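Local coordinates for CELL WALL surface anchor family protein (Streptococcus pneumoniae, PDB 2WW8) that sits on the pneumococcal pilus as its adhesin, probably attaching the bacterium to host cells through an integrin-like domain, at residues Y394-Q408 and A502-N514. Residues are numbered along the deposited sequence; the frame is centred on the assembly and turned at random.
Sequences YPINFNHATFAPSYQ and AYPFNSNTAKITN. With EPE (4-(2-hydroxyethyl)-1-piperazine ethanesulfonic acid), chain E.
Two loops meet at the N-terminal end of helix 407-416, where Tyr407 and Thr509 hold the sulfonate of a buffer molecule, EPE, probably from the crystallisation liquor. Thr509 OG1 accepts from Gln408 N at 3.0 Å and donates to O3S of EPE, which also takes a bond from Tyr407 N; Asn508 N holds a second sulfonate oxygen, O2S. The hydroxyl of Thr509 reaches both partners because it stands between its own N and carbonyl carbon (chi1 63°). Backbone N-H groups at the start of a helix would be expected to suit such an anion. Pro504, joined by a cis peptide to Tyr503, lays its ring against one face of Tyr407, Pro504 CG lying 3.4 Å from the Tyr407 ring centroid almost on the normal, a CH-pi contact; C2 of EPE lies over the opposite face, so the ring is held between the two. Tyr407 OH is tethered to His400 ND1 (2.8 Å), either group able to donate, while Ser507 OG comes 3.2 Å from Tyr407 CD2 at the ring edge. Deeper in, Pro504 CD approaches Phe398 CD2 at 3.9 Å, and Ile512 CG1 meets the Phe398 edge in plane. Ile396 and Ile512 touch through their CD1 atoms, with Trp521 of helix 516-526 against both. Tyr503 OH receives a nearly straight bond from Ile396 N (3.0 Å, 168°) and shares a water with Tyr394 O. Apolar packing from there to the Pro504-Tyr407 contact joins loops between parallel strands 379-386 and 533-539, consistent with an integrin I-like (von Willebrand factor A-type) domain.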
loop_
_atom_site.group_PDB
_atom_site.type_symbol
_atom_site.label_atom_id
_atom_site.label_comp_id
_atom_site.label_asym_id
_atom_site.label_seq_id
_atom_site.Cartn_x
_atom_site.Cartn_y
_atom_site.Cartn_z
ATOM N N TYR A 394 -7.889 41.353 35.533
ATOM C CA TYR A 394 -9.136 42.057 35.889
ATOM C C TYR A 394 -8.989 42.683 37.273
ATOM O O TYR A 394 -8.327 42.118 38.114
ATOM C CB TYR A 394 -10.347 41.132 35.884
ATOM C CG TYR A 394 -10.793 40.736 34.474
ATOM C CD1 TYR A 394 -11.367 41.650 33.604
ATOM C CD2 TYR A 394 -10.753 39.410 34.085
ATOM C CE1 TYR A 394 -11.825 41.273 32.340
ATOM C CE2 TYR A 394 -11.236 38.993 32.868
ATOM C CZ TYR A 394 -11.758 39.926 31.999
ATOM O OH TYR A 394 -12.149 39.479 30.764
ATOM N N PRO A 395 -9.573 43.866 37.493
ATOM C CA PRO A 395 -9.463 44.567 38.774
ATOM C C PRO A 395 -10.332 43.847 39.839
ATOM O O PRO A 395 -11.431 43.368 39.542
ATOM C CB PRO A 395 -10.013 45.984 38.469
ATOM C CG PRO A 395 -11.019 45.773 37.361
ATOM C CD PRO A 395 -10.392 44.619 36.525
ATOM N N ILE A 396 -9.815 43.794 41.058
ATOM C CA ILE A 396 -10.573 43.424 42.223
ATOM C C ILE A 396 -11.516 44.614 42.472
ATOM O O ILE A 396 -11.120 45.805 42.323
ATOM C CB ILE A 396 -9.594 43.238 43.345
ATOM C CG1 ILE A 396 -8.653 42.092 42.936
ATOM C CG2 ILE A 396 -10.302 43.053 44.735
ATOM C CD1 ILE A 396 -7.483 41.881 43.896
ATOM N N ASN A 397 -12.764 44.277 42.816
ATOM C CA ASN A 397 -13.850 45.262 42.873
ATOM C C ASN A 397 -13.874 45.989 44.220
ATOM O O ASN A 397 -14.794 45.807 44.994
ATOM C CB ASN A 397 -15.182 44.569 42.523
ATOM C CG ASN A 397 -16.380 45.497 42.571
ATOM O OD1 ASN A 397 -16.294 46.619 42.142
ATOM N ND2 ASN A 397 -17.480 45.050 43.149
ATOM N N PHE A 398 -12.850 46.797 44.511
ATOM C CA PHE A 398 -12.846 47.645 45.719
ATOM C C PHE A 398 -13.959 48.678 45.754
ATOM O O PHE A 398 -14.283 49.276 44.725
ATOM C CB PHE A 398 -11.473 48.330 45.903
ATOM C CG PHE A 398 -10.355 47.359 46.295
ATOM C CD1 PHE A 398 -10.374 46.725 47.530
ATOM C CD2 PHE A 398 -9.308 47.084 45.445
ATOM C CE1 PHE A 398 -9.367 45.843 47.899
ATOM C CE2 PHE A 398 -8.269 46.171 45.769
ATOM C CZ PHE A 398 -8.292 45.572 47.021
ATOM N N ASN A 399 -14.510 48.902 46.939
ATOM C CA ASN A 399 -15.510 49.934 47.212
ATOM C C ASN A 399 -14.849 51.247 47.647
ATOM O O ASN A 399 -14.079 51.277 48.614
ATOM C CB ASN A 399 -16.465 49.403 48.293
ATOM C CG ASN A 399 -17.690 50.281 48.506
ATOM O OD1 ASN A 399 -17.827 51.392 47.993
ATOM N ND2 ASN A 399 -18.593 49.774 49.324
ATOM N N HIS A 400 -15.109 52.325 46.905
ATOM C CA HIS A 400 -14.431 53.597 47.143
ATOM C C HIS A 400 -15.378 54.604 47.750
ATOM O O HIS A 400 -14.997 55.780 47.794
ATOM C CB HIS A 400 -13.826 54.252 45.889
ATOM C CG HIS A 400 -12.872 53.365 45.162
ATOM N ND1 HIS A 400 -11.731 52.879 45.758
ATOM C CD2 HIS A 400 -12.913 52.826 43.921
ATOM C CE1 HIS A 400 -11.097 52.084 44.916
ATOM N NE2 HIS A 400 -11.798 52.030 43.796
ATOM N N ALA A 401 -16.562 54.161 48.184
ATOM C CA ALA A 401 -17.526 55.074 48.786
ATOM C C ALA A 401 -17.003 55.654 50.093
ATOM O O ALA A 401 -16.168 55.039 50.746
ATOM C CB ALA A 401 -18.881 54.406 48.989
ATOM N N THR A 402 -17.509 56.824 50.510
ATOM C CA THR A 402 -16.882 57.522 51.636
ATOM C C THR A 402 -16.741 56.770 52.967
ATOM O O THR A 402 -15.671 56.829 53.590
ATOM C CB THR A 402 -17.448 58.937 51.817
ATOM O OG1 THR A 402 -18.874 58.836 51.719
ATOM C CG2 THR A 402 -16.896 59.876 50.722
ATOM N N PHE A 403 -17.788 56.073 53.400
ATOM C CA PHE A 403 -17.740 55.276 54.615
ATOM C C PHE A 403 -17.375 53.806 54.334
ATOM O O PHE A 403 -17.733 52.922 55.116
ATOM C CB PHE A 403 -19.120 55.307 55.302
ATOM C CG PHE A 403 -19.530 56.637 55.920
ATOM C CD1 PHE A 403 -18.912 57.843 55.575
ATOM C CD2 PHE A 403 -20.583 56.657 56.852
ATOM C CE1 PHE A 403 -19.316 59.073 56.166
ATOM C CE2 PHE A 403 -21.011 57.859 57.461
ATOM C CZ PHE A 403 -20.377 59.077 57.109
ATOM N N ALA A 404 -16.698 53.508 53.222
ATOM C CA ALA A 404 -16.348 52.107 52.946
ATOM C C ALA A 404 -15.220 51.654 53.871
ATOM O O ALA A 404 -14.407 52.503 54.241
ATOM C CB ALA A 404 -15.911 51.933 51.499
ATOM N N PRO A 405 -15.140 50.341 54.201
ATOM C CA PRO A 405 -14.036 49.889 55.052
ATOM C C PRO A 405 -12.671 50.082 54.421
ATOM O O PRO A 405 -12.572 50.335 53.233
ATOM C CB PRO A 405 -14.281 48.384 55.250
ATOM C CG PRO A 405 -15.563 48.048 54.620
ATOM C CD PRO A 405 -16.034 49.237 53.802
ATOM N N SER A 406 -11.611 49.949 55.201
ATOM C CA SER A 406 -10.269 50.031 54.620
ATOM C C SER A 406 -10.070 48.974 53.538
ATOM O O SER A 406 -10.686 47.886 53.568
ATOM C CB SER A 406 -9.216 49.882 55.718
ATOM O OG SER A 406 -8.958 48.509 55.925
ATOM N N TYR A 407 -9.207 49.289 52.574
ATOM C CA TYR A 407 -8.900 48.351 51.530
ATOM C C TYR A 407 -8.455 46.977 52.045
ATOM O O TYR A 407 -8.808 45.984 51.433
ATOM C CB TYR A 407 -7.942 48.948 50.497
ATOM C CG TYR A 407 -8.513 50.200 49.857
ATOM C CD1 TYR A 407 -9.744 50.147 49.225
ATOM C CD2 TYR A 407 -7.858 51.451 49.929
ATOM C CE1 TYR A 407 -10.290 51.246 48.629
ATOM C CE2 TYR A 407 -8.422 52.585 49.316
ATOM C CZ TYR A 407 -9.649 52.472 48.668
ATOM O OH TYR A 407 -10.304 53.515 48.030
ATOM N N GLN A 408 -7.641 46.949 53.093
ATOM C CA GLN A 408 -7.189 45.679 53.638
ATOM C C GLN A 408 -8.422 44.916 54.193
ATOM O O GLN A 408 -8.547 43.735 53.937
ATOM C CB GLN A 408 -6.157 45.914 54.760
ATOM C CG GLN A 408 -5.565 44.616 55.361
ATOM C CD GLN A 408 -4.815 43.847 54.306
ATOM O OE1 GLN A 408 -3.918 44.397 53.662
ATOM N NE2 GLN A 408 -5.193 42.582 54.069
ATOM N N ALA A 502 -0.651 50.754 40.073
ATOM C CA ALA A 502 -1.118 50.043 41.263
ATOM C C ALA A 502 -2.487 50.667 41.612
ATOM O O ALA A 502 -2.791 51.823 41.261
ATOM C CB ALA A 502 -0.098 50.328 42.318
ATOM N N TYR A 503 -3.329 49.913 42.297
ATOM C CA TYR A 503 -4.643 50.414 42.706
ATOM C C TYR A 503 -5.013 49.741 44.046
ATOM O O TYR A 503 -4.491 48.665 44.367
ATOM C CB TYR A 503 -5.634 50.159 41.553
ATOM C CG TYR A 503 -5.962 48.679 41.389
ATOM C CD1 TYR A 503 -5.136 47.801 40.622
ATOM C CD2 TYR A 503 -7.110 48.153 41.992
ATOM C CE1 TYR A 503 -5.457 46.443 40.477
ATOM C CE2 TYR A 503 -7.423 46.782 41.838
ATOM C CZ TYR A 503 -6.618 45.952 41.098
ATOM O OH TYR A 503 -6.949 44.609 41.025
ATOM N N PRO A 504 -5.814 50.414 44.909
ATOM C CA PRO A 504 -6.059 51.900 44.929
ATOM C C PRO A 504 -4.766 52.697 45.132
ATOM O O PRO A 504 -3.983 52.438 46.038
ATOM C CB PRO A 504 -7.038 52.088 46.078
ATOM C CG PRO A 504 -7.647 50.636 46.274
ATOM C CD PRO A 504 -6.483 49.735 46.026
ATOM N N PHE A 505 -4.494 53.632 44.222
ATOM C CA PHE A 505 -3.155 54.190 44.125
ATOM C C PHE A 505 -2.702 54.917 45.386
ATOM O O PHE A 505 -1.514 54.889 45.770
ATOM C CB PHE A 505 -3.124 55.106 42.892
ATOM C CG PHE A 505 -1.771 55.572 42.563
ATOM C CD1 PHE A 505 -0.895 54.765 41.836
ATOM C CD2 PHE A 505 -1.336 56.826 43.008
ATOM C CE1 PHE A 505 0.409 55.217 41.504
ATOM C CE2 PHE A 505 -0.055 57.281 42.694
ATOM C CZ PHE A 505 0.826 56.506 41.953
ATOM N N ASN A 506 -3.647 55.557 46.077
ATOM C CA ASN A 506 -3.276 56.270 47.308
ATOM C C ASN A 506 -3.650 55.552 48.595
ATOM O O ASN A 506 -3.715 56.147 49.669
ATOM C CB ASN A 506 -3.820 57.705 47.314
ATOM C CG ASN A 506 -3.196 58.526 46.209
ATOM O OD1 ASN A 506 -3.886 59.009 45.318
ATOM N ND2 ASN A 506 -1.863 58.597 46.213
ATOM N N SER A 507 -3.916 54.261 48.483
ATOM C CA SER A 507 -4.255 53.473 49.656
ATOM C C SER A 507 -3.199 53.538 50.766
ATOM O O SER A 507 -2.016 53.393 50.486
ATOM C CB SER A 507 -4.443 52.033 49.193
ATOM O OG SER A 507 -4.657 51.188 50.316
ATOM N N ASN A 508 -3.604 53.751 52.025
ATOM C CA ASN A 508 -2.725 53.580 53.164
ATOM C C ASN A 508 -2.757 52.163 53.682
ATOM O O ASN A 508 -2.127 51.945 54.690
ATOM C CB ASN A 508 -3.055 54.541 54.313
ATOM C CG ASN A 508 -2.904 56.002 53.901
ATOM O OD1 ASN A 508 -1.971 56.381 53.181
ATOM N ND2 ASN A 508 -3.826 56.837 54.362
ATOM N N THR A 509 -3.431 51.192 53.037
ATOM C CA THR A 509 -3.473 49.829 53.591
ATOM C C THR A 509 -3.123 48.902 52.444
ATOM O O THR A 509 -2.024 48.987 51.918
ATOM C CB THR A 509 -4.802 49.428 54.350
ATOM O OG1 THR A 509 -5.951 49.438 53.476
ATOM C CG2 THR A 509 -5.093 50.373 55.556
ATOM N N ALA A 510 -4.055 48.058 52.000
ATOM C CA ALA A 510 -3.812 47.147 50.874
ATOM C C ALA A 510 -3.668 47.892 49.551
ATOM O O ALA A 510 -4.391 48.864 49.286
ATOM C CB ALA A 510 -4.933 46.078 50.795
ATOM N N LYS A 511 -2.738 47.426 48.718
ATOM C CA LYS A 511 -2.471 48.029 47.426
ATOM C C LYS A 511 -2.024 46.902 46.527
ATOM O O LYS A 511 -1.155 46.133 46.935
ATOM C CB LYS A 511 -1.419 49.143 47.524
ATOM C CG LYS A 511 -1.223 49.867 46.160
ATOM C CD LYS A 511 -0.098 50.937 46.211
ATOM C CE LYS A 511 -0.296 52.079 47.214
ATOM N NZ LYS A 511 0.879 53.020 47.114
ATOM N N ILE A 512 -2.653 46.783 45.361
ATOM C CA ILE A 512 -2.282 45.743 44.397
ATOM C C ILE A 512 -1.203 46.299 43.472
ATOM O O ILE A 512 -1.380 47.387 42.911
ATOM C CB ILE A 512 -3.500 45.315 43.531
ATOM C CG1 ILE A 512 -4.746 45.076 44.464
ATOM C CG2 ILE A 512 -3.086 44.124 42.536
ATOM C CD1 ILE A 512 -4.619 43.997 45.615
ATOM N N THR A 513 -0.094 45.569 43.345
ATOM C CA THR A 513 1.098 46.144 42.704
ATOM C C THR A 513 1.662 45.261 41.584
ATOM O O THR A 513 2.728 45.561 41.028
ATOM C CB THR A 513 2.232 46.484 43.744
ATOM O OG1 THR A 513 2.765 45.290 44.344
ATOM C CG2 THR A 513 1.736 47.444 44.860
ATOM N N ASN A 514 0.994 44.149 41.258
ATOM C CA ASN A 514 1.424 43.396 40.084
ATOM C C ASN A 514 0.238 42.559 39.582
ATOM O O ASN A 514 -0.770 42.443 40.293
ATOM C CB ASN A 514 2.636 42.493 40.445
ATOM C CG ASN A 514 2.286 41.454 41.511
ATOM O OD1 ASN A 514 1.590 40.476 41.248
ATOM N ND2 ASN A 514 2.779 41.649 42.701
HETATM N N1 EPE E . -10.857 53.951 52.960
HETATM C C2 EPE E . -11.507 53.663 51.659
HETATM C C3 EPE E . -11.845 54.886 50.813
HETATM N N4 EPE E . -11.947 56.098 51.595
HETATM C C5 EPE E . -10.721 56.311 52.338
HETATM C C6 EPE E . -10.768 55.328 53.502
HETATM C C7 EPE E . -12.307 57.248 50.786
HETATM C C8 EPE E . -13.739 57.647 51.143
HETATM O O8 EPE E . -13.998 59.039 51.048
HETATM C C9 EPE E . -9.560 53.309 53.171
HETATM C C10 EPE E . -8.433 54.204 52.678
HETATM S S EPE E . -7.042 53.243 53.276
HETATM O O1S EPE E . -6.746 53.370 54.724
HETATM O O2S EPE E . -6.163 53.964 52.334
HETATM O O3S EPE E . -7.329 51.797 53.148
HETATM O O HOH W 1 -5.983 43.174 39.054
#